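Local coordinates for Rab GTPase binding effector protein 1 (PDB 1TU3), which probably acts as an effector of Rab5, pairing with a second copy of itself as a coiled coil to recognise the GTPase in endosomal membrane traffic, at residues G[40-43]-G[44-48]; G[30-33]-G[34-37]. All coordinates share one frame; numbering follows the deposited sequence.

Helix 20-54 carries both contacts, and each is made within a few consecutive turns of it. Coming from the N terminus, the chain first passes through contact 2 (30-33 with 34-37) and, after a short run of helix, through contact 1 (40-43 with 44-48). Their centres lie about 16 Å apart. The two stand in series: contact 2 is complete before contact 1 begins, so neither nests in the other, and they do not cross. Neither closes a loop, since the segments of each pair follow one another directly. What they tie together is successive turns of one helix, and in both places that helix packs against the second subunit.

Contact 1 of 2, residues G[40-43]-G[44-48]; sequences KLSQ and TLQVQ
Leu41 and Leu45 meet one turn apart on helix 20-54, the CD2 methyl of Leu41 lying 3.8 Å from CD1 of Leu45 as the two side chains cross at a slant. This is the close-packed flank: Leu45 also presses its CG against the carbonyl O of Leu41, and Leu49 of the second subunit packs on Leu45. Beneath the side chains run regular helical bonds, Leu45 N to Leu41 O at 3.1 Å and Gln46 N to Ser42 O at 2.9 Å, the latter with an N-H...O angle of 167°. The polar ends of Ser42 and Gln46 do not touch; a water bridges them, donating to Ser42 OG at 2.8 Å and to Gln46 OE1 at 2.6 Å, while Ser42 OG also bonds to Val39 O. The Gln46 chain extends beyond CG, and its NE2 binds the backbone of another protein's chain, as does NE2 of Gln43. Near the exposed Lys40 the side-chain contact is slight: Thr44 OG1, set beside its own backbone N (chi1 -76°), makes a weak hydrogen bond to Lys40 O at 3.3 Å, beside the regular bond from Thr44 N at 3.0 Å. The chemistry implies a helix serving two interfaces: Leu45 packs on the second subunit, the Gln43 and Gln46 amides bond to the other protein, consistent with Rab recognition, and Leu41 and Gln46 touch both kinds of partner.

Contact 2 of 2, residues G[30-33]-G[34-37]; sequences VSEQ and VQRD
Arg36 folds back over the preceding turn of helix 20-54, one face of its guanidinium lying against Glu32 O and Gln33 CA. Its CG stands beside the backbone N (chi1 -75°), and a bend at chi3 (-63°) turns the group back along the chain. NH1 thereby comes 3.5 Å from Glu32 CB, and NH2 comes 3.7 Å from Gln33 CA. The carbonyl O of Glu32 sits 3.3 Å above the guanidinium plane, offset toward its rim, where NH1 is poorly angled for a hydrogen bond; that oxygen instead accepts Arg36 N at 3.1 Å. The Glu32 carboxylate is near but not paired with Arg36, its OE1 4.4 Å from Arg36 NH1, a separation at which the opposite charges would still attract. Bent at chi2, Glu32 runs alongside the extended Gln35, pointing the same way, with carboxylate and amide planes 72° apart. Glu32 OE2 lies 3.9 Å from Gln35 NE2, and each has a hydrogen-bond partner on the second subunit: Ser31 OG for OE2, Ser31 O for NE2. Round the helix, Val34 CG2 packs 3.2 Å from Val30 O. Its contact with Val30 CG1 is looser. Ser31 OG pairs with Ser31 OG of the second subunit, a polar crossing in the dimer seam. Val34 and Gln35 also pack against Gln35 and Val34 of that subunit, and apolar side chains from two chains of another protein cover Val34 and Asp37 on one flank, Gln35 and Arg36 on the other.

Contact 1 of 2, residues G[40-43]-G[44-48]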
loop_
_atom_site.group_PDB
_atom_site.type_symbol
_atom_site.label_atom_id
_atom_site.label_comp_id
_atom_site.label_asym_id
_atom_site.label_seq_id
_atom_site.Cartn_x
_atom_site.Cartn_y
_atom_site.Cartn_z
ATOM N N LYS G 40 -4.766 5.347 -1.258
ATOM C CA LYS G 40 -4.783 5.367 -2.714
ATOM C C LYS G 40 -3.600 4.582 -3.297
ATOM O O LYS G 40 -3.778 3.846 -4.272
ATOM C CB LYS G 40 -4.790 6.809 -3.231
ATOM C CG LYS G 40 -6.006 7.600 -2.759
ATOM C CD LYS G 40 -6.363 8.758 -3.679
ATOM C CE LYS G 40 -5.266 9.803 -3.731
ATOM N NZ LYS G 40 -5.015 10.422 -2.402
ATOM N N LEU G 41 -2.420 4.708 -2.674
ATOM C CA LEU G 41 -1.245 3.936 -3.087
ATOM C C LEU G 41 -1.510 2.437 -3.031
ATOM O O LEU G 41 -1.186 1.707 -3.968
ATOM C CB LEU G 41 -0.031 4.227 -2.202
ATOM C CG LEU G 41 1.371 4.267 -2.868
ATOM C CD1 LEU G 41 2.450 4.004 -1.832
ATOM C CD2 LEU G 41 1.500 3.263 -3.973
ATOM N N SER G 42 -2.074 1.962 -1.924
ATOM C CA SER G 42 -2.282 0.526 -1.815
ATOM C C SER G 42 -3.359 0.077 -2.814
ATOM O O SER G 42 -3.182 -0.939 -3.473
ATOM C CB SER G 42 -2.658 0.122 -0.375
ATOM O OG SER G 42 -3.887 0.703 -0.006
ATOM N N GLN G 43 -4.456 0.835 -2.936
ATOM C CA GLN G 43 -5.488 0.473 -3.899
ATOM C C GLN G 43 -4.902 0.296 -5.311
ATOM O O GLN G 43 -5.250 -0.640 -6.009
ATOM C CB GLN G 43 -6.601 1.517 -3.947
ATOM C CG GLN G 43 -7.414 1.621 -2.699
ATOM C CD GLN G 43 -8.430 2.761 -2.762
ATOM O OE1 GLN G 43 -8.114 3.873 -3.210
ATOM N NE2 GLN G 43 -9.649 2.493 -2.303
ATOM N N THR G 44 -4.026 1.209 -5.708
ATOM C CA THR G 44 -3.433 1.155 -7.020
ATOM C C THR G 44 -2.570 -0.089 -7.176
ATOM O O THR G 44 -2.640 -0.779 -8.191
ATOM C CB THR G 44 -2.611 2.423 -7.283
ATOM O OG1 THR G 44 -3.512 3.503 -7.562
ATOM C CG2 THR G 44 -1.659 2.234 -8.473
ATOM N N LEU G 45 -1.768 -0.377 -6.159
ATOM C CA LEU G 45 -0.906 -1.545 -6.190
ATOM C C LEU G 45 -1.701 -2.843 -6.258
ATOM O O LEU G 45 -1.343 -3.759 -7.005
ATOM C CB LEU G 45 0.001 -1.563 -4.963
ATOM C CG LEU G 45 0.988 -0.414 -4.847
ATOM C CD1 LEU G 45 1.655 -0.466 -3.473
ATOM C CD2 LEU G 45 2.017 -0.516 -5.976
ATOM N N GLN G 46 -2.768 -2.932 -5.470
ATOM C CA GLN G 46 -3.598 -4.128 -5.487
ATOM C C GLN G 46 -4.296 -4.371 -6.844
ATOM O O GLN G 46 -4.316 -5.501 -7.332
ATOM C CB GLN G 46 -4.631 -4.068 -4.350
ATOM C CG GLN G 46 -3.986 -4.209 -2.984
ATOM C CD GLN G 46 -4.865 -3.758 -1.829
ATOM O OE1 GLN G 46 -5.665 -2.806 -1.958
ATOM N NE2 GLN G 46 -4.718 -4.419 -0.696
ATOM N N VAL G 47 -4.866 -3.324 -7.437
ATOM C CA VAL G 47 -5.451 -3.438 -8.769
ATOM C C VAL G 47 -4.400 -3.968 -9.750
ATOM O O VAL G 47 -4.691 -4.832 -10.576
ATOM C CB VAL G 47 -5.997 -2.076 -9.282
ATOM C CG1 VAL G 47 -6.365 -2.156 -10.798
ATOM C CG2 VAL G 47 -7.234 -1.706 -8.475
ATOM N N GLN G 48 -3.167 -3.491 -9.609
ATOM C CA GLN G 48 -2.077 -3.939 -10.465
ATOM C C GLN G 48 -1.650 -5.389 -10.193
ATOM O O GLN G 48 -1.374 -6.136 -11.132
ATOM C CB GLN G 48 -0.888 -2.989 -10.332
ATOM C CG GLN G 48 -0.062 -2.844 -11.599
ATOM C CD GLN G 48 0.917 -1.675 -11.535
ATOM O OE1 GLN G 48 0.547 -0.566 -11.146
ATOM N NE2 GLN G 48 2.163 -1.914 -11.927
HETATM O O HOH W 1 -6.249 -0.857 -0.263
#

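Contact 2 of 2, residues G[30-33]-G[34-37]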
loop_
_atom_site.group_PDB
_atom_site.type_symbol
_atom_site.label_atom_id
_atom_site.label_comp_id
_atom_site.label_asym_id
_atom_site.label_seq_id
_atom_site.Cartn_x
_atom_site.Cartn_y
_atom_site.Cartn_z
ATOM N N VAL G 30 -2.819 16.637 8.697
ATOM C CA VAL G 30 -1.682 16.209 7.896
ATOM C C VAL G 30 -1.623 14.683 7.949
ATOM O O VAL G 30 -1.421 14.006 6.944
ATOM C CB VAL G 30 -0.371 16.832 8.444
ATOM C CG1 VAL G 30 0.859 16.200 7.797
ATOM C CG2 VAL G 30 -0.385 18.320 8.171
ATOM N N SER G 31 -1.827 14.155 9.140
ATOM C CA SER G 31 -1.948 12.743 9.338
ATOM C C SER G 31 -2.990 12.152 8.376
ATOM O O SER G 31 -2.703 11.198 7.658
ATOM C CB SER G 31 -2.327 12.481 10.805
ATOM O OG SER G 31 -2.593 11.124 11.038
ATOM N N GLU G 32 -4.190 12.724 8.353
ATOM C CA GLU G 32 -5.273 12.231 7.503
ATOM C C GLU G 32 -4.890 12.347 6.033
ATOM O O GLU G 32 -5.242 11.505 5.209
ATOM C CB GLU G 32 -6.550 13.032 7.756
ATOM C CG GLU G 32 -7.142 12.873 9.155
ATOM C CD GLU G 32 -8.025 11.648 9.291
ATOM O OE1 GLU G 32 -9.166 11.675 8.776
ATOM O OE2 GLU G 32 -7.577 10.658 9.913
ATOM N N GLN G 33 -4.153 13.390 5.705
ATOM C CA GLN G 33 -3.739 13.574 4.335
ATOM C C GLN G 33 -2.739 12.472 3.902
ATOM O O GLN G 33 -2.811 11.967 2.783
ATOM C CB GLN G 33 -3.108 14.953 4.186
ATOM C CG GLN G 33 -2.744 15.300 2.786
ATOM C CD GLN G 33 -1.969 16.580 2.740
ATOM O OE1 GLN G 33 -2.309 17.544 3.436
ATOM N NE2 GLN G 33 -0.915 16.611 1.918
ATOM N N VAL G 34 -1.817 12.112 4.791
ATOM C CA VAL G 34 -0.815 11.107 4.476
ATOM C C VAL G 34 -1.536 9.759 4.362
ATOM O O VAL G 34 -1.280 8.961 3.465
ATOM C CB VAL G 34 0.257 11.041 5.584
ATOM C CG1 VAL G 34 1.233 9.879 5.336
ATOM C CG2 VAL G 34 0.993 12.340 5.624
ATOM N N GLN G 35 -2.463 9.546 5.280
ATOM C CA GLN G 35 -3.220 8.337 5.339
ATOM C C GLN G 35 -3.863 8.034 3.990
ATOM O O GLN G 35 -3.772 6.914 3.483
ATOM C CB GLN G 35 -4.290 8.494 6.378
ATOM C CG GLN G 35 -4.999 7.238 6.685
ATOM C CD GLN G 35 -6.142 7.498 7.615
ATOM O OE1 GLN G 35 -7.217 7.891 7.186
ATOM N NE2 GLN G 35 -5.911 7.308 8.901
ATOM N N ARG G 36 -4.528 9.040 3.433
ATOM C CA ARG G 36 -5.239 8.909 2.178
ATOM C C ARG G 36 -4.319 8.645 0.995
ATOM O O ARG G 36 -4.697 7.935 0.058
ATOM C CB ARG G 36 -6.067 10.161 1.909
ATOM C CG ARG G 36 -7.325 10.216 2.788
ATOM C CD ARG G 36 -8.327 11.263 2.286
ATOM N NE ARG G 36 -7.792 12.625 2.348
ATOM C CZ ARG G 36 -7.721 13.357 3.458
ATOM N NH1 ARG G 36 -8.157 12.865 4.615
ATOM N NH2 ARG G 36 -7.207 14.582 3.409
ATOM N N ASP G 37 -3.120 9.226 1.043
ATOM C CA ASP G 37 -2.099 8.988 0.036
ATOM C C ASP G 37 -1.781 7.499 0.014
ATOM O O ASP G 37 -1.649 6.895 -1.044
ATOM C CB ASP G 37 -0.794 9.720 0.348
ATOM C CG ASP G 37 -0.830 11.224 0.025
ATOM O OD1 ASP G 37 -1.532 11.649 -0.922
ATOM O OD2 ASP G 37 -0.101 11.974 0.715
#